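Local coordinates for iota-carrageenase (Alteromonas sp., PDB 1H80), which hydrolyses the internal beta-1,4 linkages of iota-carrageenan, a sulfated galactan of red algal cell walls, with inversion of the anomeric configuration, at residues Asp19-Leu24 with Gly55-Ile60; Asn75-Val80 with Asn110-Gly115; Ala274-Ser279 with Ala406-Thr411. All coordinates share one frame; numbering follows the deposited sequence.

The three contacts sample parallel strand pairings in two well-separated parts of a beta-helix and follow one another along the chain. Contacts 1 and 2 are neighbours, their centres about 9 Å apart: strands 20-23, 56-60, 76-80 and 111-115 lie side by side in that order, and the backbone of L58 in contact 1 is probably hydrogen-bonded to H77 and R79 of contact 2. Contact 3 lies on the other side of the chain's centre, about 44 Å from contact 1 and about 35 Å from contact 2 between centres, in a separate parallel sheet that includes strands 275-277 and 407-409. Parallel strand pairing thus recurs in distant parts of the beta-helix.

Contact 1. Residues Asp19-Leu24 with Gly55-Ile60; sequences DVNYDL and GGTLLI
The ring of Y22, whose CB touches L58 CD1 across the contact, has V20 CG2 over one face, 3.7 Å above the ring plane and offset toward the rim, and meets F28 in an edge-to-face contact. The side-chain amide of N21 sends ND2 to the carbonyl oxygen of V20 at 2.7 Å, with that oxygen close to the amide plane. Both belong to strand 20-23, which pairs in parallel with strand 56-60 at the start of the beta-helix; the two axes are inclined by 16°. V20 O is gripped twice, because T57 N reaches it at 3.0 Å from the opposite face of the carbonyl plane to N21 ND2. The N21 side chain, with CG anti to the carbonyl carbon (chi1 -86°), lies alongside T57 and points the same way, ND2 3.7 Å from T57 CB. The T57 hydroxyl is hydrogen-bonded to Q18. G56 passes V20 O so closely that a beta carbon at this position would clash with that oxygen. Farther along, Y22 gives its N-H to T57 O and receives one from L59 N, and L24 N closes the pairing with a nearly straight bond to L59 O of 2.9 Å. On the side of the sheet bearing Y22 and L58, helix 39-50 supplies L42, A45 and I49 to pack against the leucine, and I49 also touches Y22. D23 is the N-cap of helix 24-28, OD1 accepting from D26 N, while its OD2 sits 4.0 Å from L59 CD2. Side by side and pointing the same way, L24 and I60 meet through L24 CD2 and I60 CG1, 4.1 Å apart.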
# COMPACT_ATOMS: atom_id res chain seq x y z
N ASP A 19 27.42 -10.01 16.43
CA ASP A 19 27.93 -11.11 17.23
C ASP A 19 27.88 -12.46 16.53
O ASP A 19 28.78 -13.28 16.71
CB ASP A 19 27.18 -11.20 18.55
CG ASP A 19 27.52 -10.06 19.49
OD1 ASP A 19 28.65 -9.53 19.40
OD2 ASP A 19 26.68 -9.70 20.34
N VAL A 20 26.85 -12.70 15.73
CA VAL A 20 26.71 -13.99 15.06
C VAL A 20 26.17 -13.94 13.64
O VAL A 20 25.60 -12.94 13.20
CB VAL A 20 25.78 -14.93 15.85
CG1 VAL A 20 26.35 -15.19 17.23
CG2 VAL A 20 24.38 -14.32 15.97
N ASN A 21 26.36 -15.05 12.93
CA ASN A 21 25.86 -15.26 11.58
C ASN A 21 25.34 -16.70 11.61
O ASN A 21 26.13 -17.64 11.73
CB ASN A 21 26.97 -15.15 10.52
CG ASN A 21 27.23 -13.72 10.05
OD1 ASN A 21 27.89 -13.50 9.03
ND2 ASN A 21 26.73 -12.74 10.79
N TYR A 22 24.03 -16.86 11.53
CA TYR A 22 23.42 -18.19 11.56
C TYR A 22 22.72 -18.52 10.25
O TYR A 22 22.39 -17.63 9.47
CB TYR A 22 22.37 -18.30 12.68
CG TYR A 22 22.89 -18.20 14.09
CD1 TYR A 22 24.09 -18.82 14.46
CD2 TYR A 22 22.15 -17.55 15.07
CE1 TYR A 22 24.53 -18.79 15.79
CE2 TYR A 22 22.58 -17.52 16.40
CZ TYR A 22 23.76 -18.14 16.75
OH TYR A 22 24.17 -18.11 18.06
N ASP A 23 22.51 -19.81 10.03
CA ASP A 23 21.82 -20.30 8.84
C ASP A 23 20.55 -20.97 9.37
O ASP A 23 20.61 -21.80 10.27
CB ASP A 23 22.70 -21.31 8.10
CG ASP A 23 22.05 -21.85 6.84
OD1 ASP A 23 21.05 -22.59 6.96
OD2 ASP A 23 22.53 -21.54 5.73
N LEU A 24 19.41 -20.59 8.81
CA LEU A 24 18.13 -21.13 9.26
C LEU A 24 18.04 -22.64 9.23
O LEU A 24 17.49 -23.26 10.14
CB LEU A 24 16.99 -20.54 8.42
CG LEU A 24 15.60 -21.03 8.83
CD1 LEU A 24 15.29 -20.57 10.25
CD2 LEU A 24 14.57 -20.48 7.86
N GLY A 55 23.53 -8.39 18.24
CA GLY A 55 22.72 -9.08 17.26
C GLY A 55 23.46 -9.90 16.23
O GLY A 55 24.55 -10.42 16.48
N GLY A 56 22.87 -10.02 15.05
CA GLY A 56 23.52 -10.80 14.01
C GLY A 56 22.67 -10.95 12.78
O GLY A 56 21.61 -10.34 12.65
N THR A 57 23.17 -11.77 11.86
CA THR A 57 22.49 -12.01 10.60
C THR A 57 22.00 -13.44 10.52
O THR A 57 22.65 -14.37 11.01
CB THR A 57 23.45 -11.75 9.41
OG1 THR A 57 23.84 -10.37 9.42
CG2 THR A 57 22.77 -12.07 8.08
N LEU A 58 20.83 -13.62 9.92
CA LEU A 58 20.27 -14.94 9.72
C LEU A 58 20.13 -15.13 8.22
O LEU A 58 19.53 -14.30 7.54
CB LEU A 58 18.88 -15.05 10.37
CG LEU A 58 18.20 -16.39 10.07
CD1 LEU A 58 18.99 -17.52 10.74
CD2 LEU A 58 16.77 -16.36 10.59
N LEU A 59 20.71 -16.21 7.71
CA LEU A 59 20.60 -16.48 6.29
C LEU A 59 19.51 -17.52 6.09
O LEU A 59 19.50 -18.54 6.76
CB LEU A 59 21.91 -17.05 5.74
CG LEU A 59 21.88 -17.37 4.24
CD1 LEU A 59 21.74 -16.09 3.43
CD2 LEU A 59 23.15 -18.10 3.84
N ILE A 60 18.58 -17.22 5.19
CA ILE A 60 17.53 -18.17 4.84
C ILE A 60 18.02 -18.67 3.49
O ILE A 60 17.93 -17.97 2.48
CB ILE A 60 16.16 -17.50 4.69
CG1 ILE A 60 15.71 -16.95 6.04
CG2 ILE A 60 15.13 -18.50 4.17
CD1 ILE A 60 14.32 -16.34 6.04

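Contact 2. Residues Asn75-Val80 with Asn110-Gly115; sequences NVHIRV and NFSFQG
Strands 76-80 and 111-115 run parallel, their axes inclined by only 4°, with backbone bonds passing from S112 N to V76 O, I78 N to S112 O, Q114 N to I78 O and V80 N to Q114 O. On the face carrying H77, S112 and R79, the serine hydroxyl is the meeting point. H77 ND1 and S112 OG share a hydrogen bond of 2.7 Å, the oxygen sitting at the edge of the imidazole, in its plane. R79 approaches the same oxygen end-on, NH1 at 2.8 Å and NH2 at 3.2 Å from S112 OG, both in the guanidinium plane. A bend in the arginine chain (chi2 -61°) turns CD toward Q114, 3.5 Å from Q114 O, and Q114 CB then lies over one face of the guanidinium. R79 NH1 gives a further bond to I78 O, 2.8 Å away and approached from above the carbonyl plane, so this nitrogen is held by two acceptors and the group is fixed in its rotation. H77 and S112 also touch Y12. The strands belong to successive turns of the right-handed parallel beta-helix, and the opposite face of the sheet packs into its interior. There I78 CG2 makes a CH-pi contact over the face of F113, 4.1 Å from the ring centroid. V80 CG2 touches the same ring at CE1, 3.6 Å away, and F135 meets it edge-to-face. Where the chain turns a corner before strand 111-115, N75 and N110 lie side by side with their amide planes 33° apart. N110 ND2 donates to N75 OD1 at 3.0 Å, and N110 OD1 accepts from N142 ND2, a row of hydrogen-bonded asparagines consistent with those of other parallel beta-helices.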
# COMPACT_ATOMS: atom_id res chain seq x y z
N ASN A 75 17.81 -6.04 16.47
CA ASN A 75 19.14 -6.41 16.03
C ASN A 75 19.22 -7.71 15.26
O ASN A 75 20.24 -8.41 15.30
CB ASN A 75 20.07 -6.43 17.24
CG ASN A 75 20.13 -5.08 17.93
OD1 ASN A 75 20.43 -4.06 17.30
ND2 ASN A 75 19.83 -5.06 19.22
N VAL A 76 18.15 -8.03 14.55
CA VAL A 76 18.10 -9.23 13.73
C VAL A 76 18.11 -8.76 12.28
O VAL A 76 17.31 -7.92 11.89
CB VAL A 76 16.84 -10.06 14.00
CG1 VAL A 76 16.77 -11.23 13.04
CG2 VAL A 76 16.86 -10.56 15.43
N HIS A 77 19.02 -9.31 11.50
CA HIS A 77 19.16 -8.94 10.10
C HIS A 77 19.08 -10.18 9.26
O HIS A 77 19.99 -11.00 9.24
CB HIS A 77 20.48 -8.19 9.93
CG HIS A 77 20.54 -6.94 10.75
ND1 HIS A 77 20.01 -5.75 10.31
CD2 HIS A 77 20.92 -6.74 12.03
CE1 HIS A 77 20.07 -4.86 11.29
NE2 HIS A 77 20.62 -5.44 12.34
N ILE A 78 17.95 -10.32 8.58
CA ILE A 78 17.69 -11.48 7.75
C ILE A 78 18.06 -11.25 6.30
O ILE A 78 17.71 -10.23 5.70
CB ILE A 78 16.20 -11.87 7.85
CG1 ILE A 78 15.88 -12.24 9.31
CG2 ILE A 78 15.89 -13.03 6.92
CD1 ILE A 78 14.40 -12.47 9.57
N ARG A 79 18.79 -12.21 5.74
CA ARG A 79 19.20 -12.16 4.35
C ARG A 79 18.65 -13.43 3.73
O ARG A 79 18.79 -14.52 4.28
CB ARG A 79 20.72 -12.08 4.23
CG ARG A 79 21.26 -10.73 4.70
CD ARG A 79 20.69 -9.58 3.86
NE ARG A 79 21.13 -8.26 4.32
CZ ARG A 79 20.57 -7.58 5.32
NH1 ARG A 79 19.53 -8.06 6.00
NH2 ARG A 79 21.06 -6.39 5.64
N VAL A 80 18.03 -13.27 2.57
CA VAL A 80 17.40 -14.40 1.90
C VAL A 80 18.03 -14.71 0.55
O VAL A 80 18.17 -13.84 -0.29
CB VAL A 80 15.90 -14.09 1.69
CG1 VAL A 80 15.18 -15.32 1.19
CG2 VAL A 80 15.29 -13.58 2.99
N ASN A 110 16.53 -1.59 15.02
CA ASN A 110 17.63 -2.10 14.19
C ASN A 110 17.28 -3.46 13.61
O ASN A 110 17.74 -4.50 14.08
CB ASN A 110 18.91 -2.21 15.02
CG ASN A 110 19.16 -0.99 15.86
OD1 ASN A 110 18.97 0.14 15.40
ND2 ASN A 110 19.59 -1.19 17.09
N PHE A 111 16.48 -3.43 12.56
CA PHE A 111 16.03 -4.66 11.93
C PHE A 111 16.08 -4.58 10.42
O PHE A 111 15.81 -3.53 9.84
CB PHE A 111 14.58 -4.92 12.37
CG PHE A 111 13.90 -5.99 11.58
CD1 PHE A 111 14.15 -7.33 11.84
CD2 PHE A 111 13.05 -5.66 10.53
CE1 PHE A 111 13.56 -8.32 11.07
CE2 PHE A 111 12.45 -6.65 9.75
CZ PHE A 111 12.71 -7.98 10.02
N SER A 112 16.46 -5.67 9.77
CA SER A 112 16.46 -5.66 8.31
C SER A 112 16.07 -7.04 7.79
O SER A 112 16.31 -8.06 8.43
CB SER A 112 17.81 -5.20 7.74
OG SER A 112 18.84 -6.15 7.94
N PHE A 113 15.43 -7.04 6.63
CA PHE A 113 14.97 -8.27 5.96
C PHE A 113 15.24 -7.93 4.51
O PHE A 113 14.53 -7.11 3.91
CB PHE A 113 13.48 -8.47 6.22
CG PHE A 113 12.99 -9.85 5.90
CD1 PHE A 113 13.01 -10.32 4.59
CD2 PHE A 113 12.51 -10.68 6.90
CE1 PHE A 113 12.55 -11.60 4.30
CE2 PHE A 113 12.04 -11.96 6.61
CZ PHE A 113 12.07 -12.42 5.31
N GLN A 114 16.26 -8.55 3.93
CA GLN A 114 16.62 -8.23 2.56
C GLN A 114 16.98 -9.43 1.70
O GLN A 114 17.68 -10.33 2.14
CB GLN A 114 17.78 -7.24 2.58
CG GLN A 114 18.19 -6.68 1.23
CD GLN A 114 19.17 -5.53 1.37
OE1 GLN A 114 18.95 -4.61 2.16
NE2 GLN A 114 20.25 -5.58 0.61
N GLY A 115 16.49 -9.42 0.47
CA GLY A 115 16.79 -10.50 -0.44
C GLY A 115 18.14 -10.24 -1.09
O GLY A 115 18.50 -9.11 -1.40

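Contact 3. Residues Ala274-Ser279 with Ala406-Thr411. With CA (calcium ion), chain E.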
# COMPACT_ATOMS: atom_id res chain seq x y z
N ALA A 274 -1.85 7.79 -12.63
CA ALA A 274 -0.56 7.53 -12.00
C ALA A 274 -0.62 7.99 -10.55
O ALA A 274 -0.15 7.30 -9.63
CB ALA A 274 0.54 8.26 -12.75
N VAL A 275 -1.21 9.17 -10.34
CA VAL A 275 -1.34 9.74 -9.01
C VAL A 275 -2.80 10.04 -8.76
O VAL A 275 -3.52 10.50 -9.64
CB VAL A 275 -0.54 11.05 -8.88
CG1 VAL A 275 -0.67 11.61 -7.47
CG2 VAL A 275 0.92 10.80 -9.22
N ARG A 276 -3.25 9.75 -7.54
CA ARG A 276 -4.63 10.00 -7.17
C ARG A 276 -4.69 10.59 -5.77
O ARG A 276 -4.04 10.10 -4.85
CB ARG A 276 -5.43 8.71 -7.22
CG ARG A 276 -6.81 8.82 -6.61
CD ARG A 276 -7.51 7.48 -6.65
NE ARG A 276 -8.46 7.35 -5.54
CZ ARG A 276 -9.11 6.23 -5.26
NH1 ARG A 276 -8.93 5.15 -6.00
NH2 ARG A 276 -9.95 6.20 -4.23
N SER A 277 -5.48 11.65 -5.62
CA SER A 277 -5.64 12.30 -4.33
C SER A 277 -7.12 12.43 -4.03
O SER A 277 -7.88 12.99 -4.82
CB SER A 277 -4.97 13.67 -4.33
OG SER A 277 -3.57 13.55 -4.54
N ASP A 278 -7.53 11.90 -2.88
CA ASP A 278 -8.92 11.95 -2.46
C ASP A 278 -9.11 13.01 -1.38
O ASP A 278 -8.20 13.29 -0.61
CB ASP A 278 -9.37 10.61 -1.87
CG ASP A 278 -9.35 9.48 -2.87
OD1 ASP A 278 -9.11 9.74 -4.07
OD2 ASP A 278 -9.58 8.33 -2.45
N SER A 279 -10.30 13.57 -1.33
CA SER A 279 -10.59 14.58 -0.33
C SER A 279 -10.65 13.92 1.05
O SER A 279 -11.00 12.74 1.18
CB SER A 279 -11.94 15.24 -0.62
OG SER A 279 -12.30 16.13 0.42
N ALA A 406 -3.71 11.06 -16.14
CA ALA A 406 -2.37 10.96 -15.59
C ALA A 406 -2.51 11.22 -14.09
O ALA A 406 -1.89 10.55 -13.26
CB ALA A 406 -1.46 12.00 -16.21
N VAL A 407 -3.35 12.19 -13.76
CA VAL A 407 -3.58 12.58 -12.38
C VAL A 407 -5.05 12.78 -12.06
O VAL A 407 -5.80 13.36 -12.85
CB VAL A 407 -2.84 13.89 -12.05
CG1 VAL A 407 -3.15 14.34 -10.63
CG2 VAL A 407 -1.34 13.70 -12.24
N ILE A 408 -5.47 12.28 -10.90
CA ILE A 408 -6.83 12.46 -10.43
C ILE A 408 -6.70 13.16 -9.09
O ILE A 408 -5.98 12.70 -8.20
CB ILE A 408 -7.56 11.11 -10.25
CG1 ILE A 408 -7.75 10.44 -11.61
CG2 ILE A 408 -8.92 11.35 -9.59
CD1 ILE A 408 -8.43 9.08 -11.54
N ASP A 409 -7.36 14.30 -8.96
CA ASP A 409 -7.32 15.07 -7.73
C ASP A 409 -8.74 15.51 -7.40
O ASP A 409 -9.25 16.45 -8.00
CB ASP A 409 -6.44 16.30 -7.89
CG ASP A 409 -6.28 17.09 -6.60
OD1 ASP A 409 -7.22 17.06 -5.77
OD2 ASP A 409 -5.23 17.74 -6.41
N THR A 410 -9.36 14.83 -6.45
CA THR A 410 -10.72 15.17 -6.07
C THR A 410 -10.80 15.94 -4.75
O THR A 410 -11.81 15.89 -4.06
CB THR A 410 -11.61 13.91 -5.97
OG1 THR A 410 -11.04 12.98 -5.04
CG2 THR A 410 -11.74 13.24 -7.34
N THR A 411 -9.72 16.64 -4.41
CA THR A 411 -9.72 17.44 -3.19
C THR A 411 -10.48 18.72 -3.52
O THR A 411 -10.36 19.26 -4.62
CB THR A 411 -8.29 17.80 -2.73
OG1 THR A 411 -7.63 18.56 -3.75
CG2 THR A 411 -7.49 16.53 -2.44
CA CA E . -6.50 20.69 -3.17
O HOH W 1 -3.51 14.05 -7.16
O HOH W 2 -9.99 10.79 -6.30
O HOH W 3 -12.65 12.49 -3.03
O HOH W 4 -4.79 19.80 -4.81
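Near a calcium site, strands 275-277 and 407-409 pair in parallel, with I408 N hydrogen-bonded to V275 O, S277 N to I408 O and T410 N to S277 O. Around D278 and T410 the contact becomes polar. T410 OG1 lies beside D278, and two waters link the segments through it: one, 2.7 Å from T410 OG1, donates to D278 OD1, and the other accepts from S279 N. R276, its chain extended from CG to NE, holds D278 side-on: NE reaches OD1 at 2.9 Å and NH2 forms a salt bridge with OD2 at 2.8 Å, both through syn lone pairs. An alanine in place of D278 would probably leave the R276 guanidinium without its mate and freer to turn, and the bridging water without this acceptor. The two strands are neighbours in a five-stranded parallel sheet of the beta-helix, although 126 residues separate the segments in sequence. V275 and V407 share one face, and strand 351-359 packs against V275. At the far end D409 OD1 accepts from T411 N at 2.9 Å, an Asx turn, and also from the T411 hydroxyl. T411 OG1 itself binds the calcium ion at 2.5 Å; D418, Y419 and D420 supply further ligands. D409 OD2 accepts from a calcium-bound water, 2.6 Å away, as a second-shell partner.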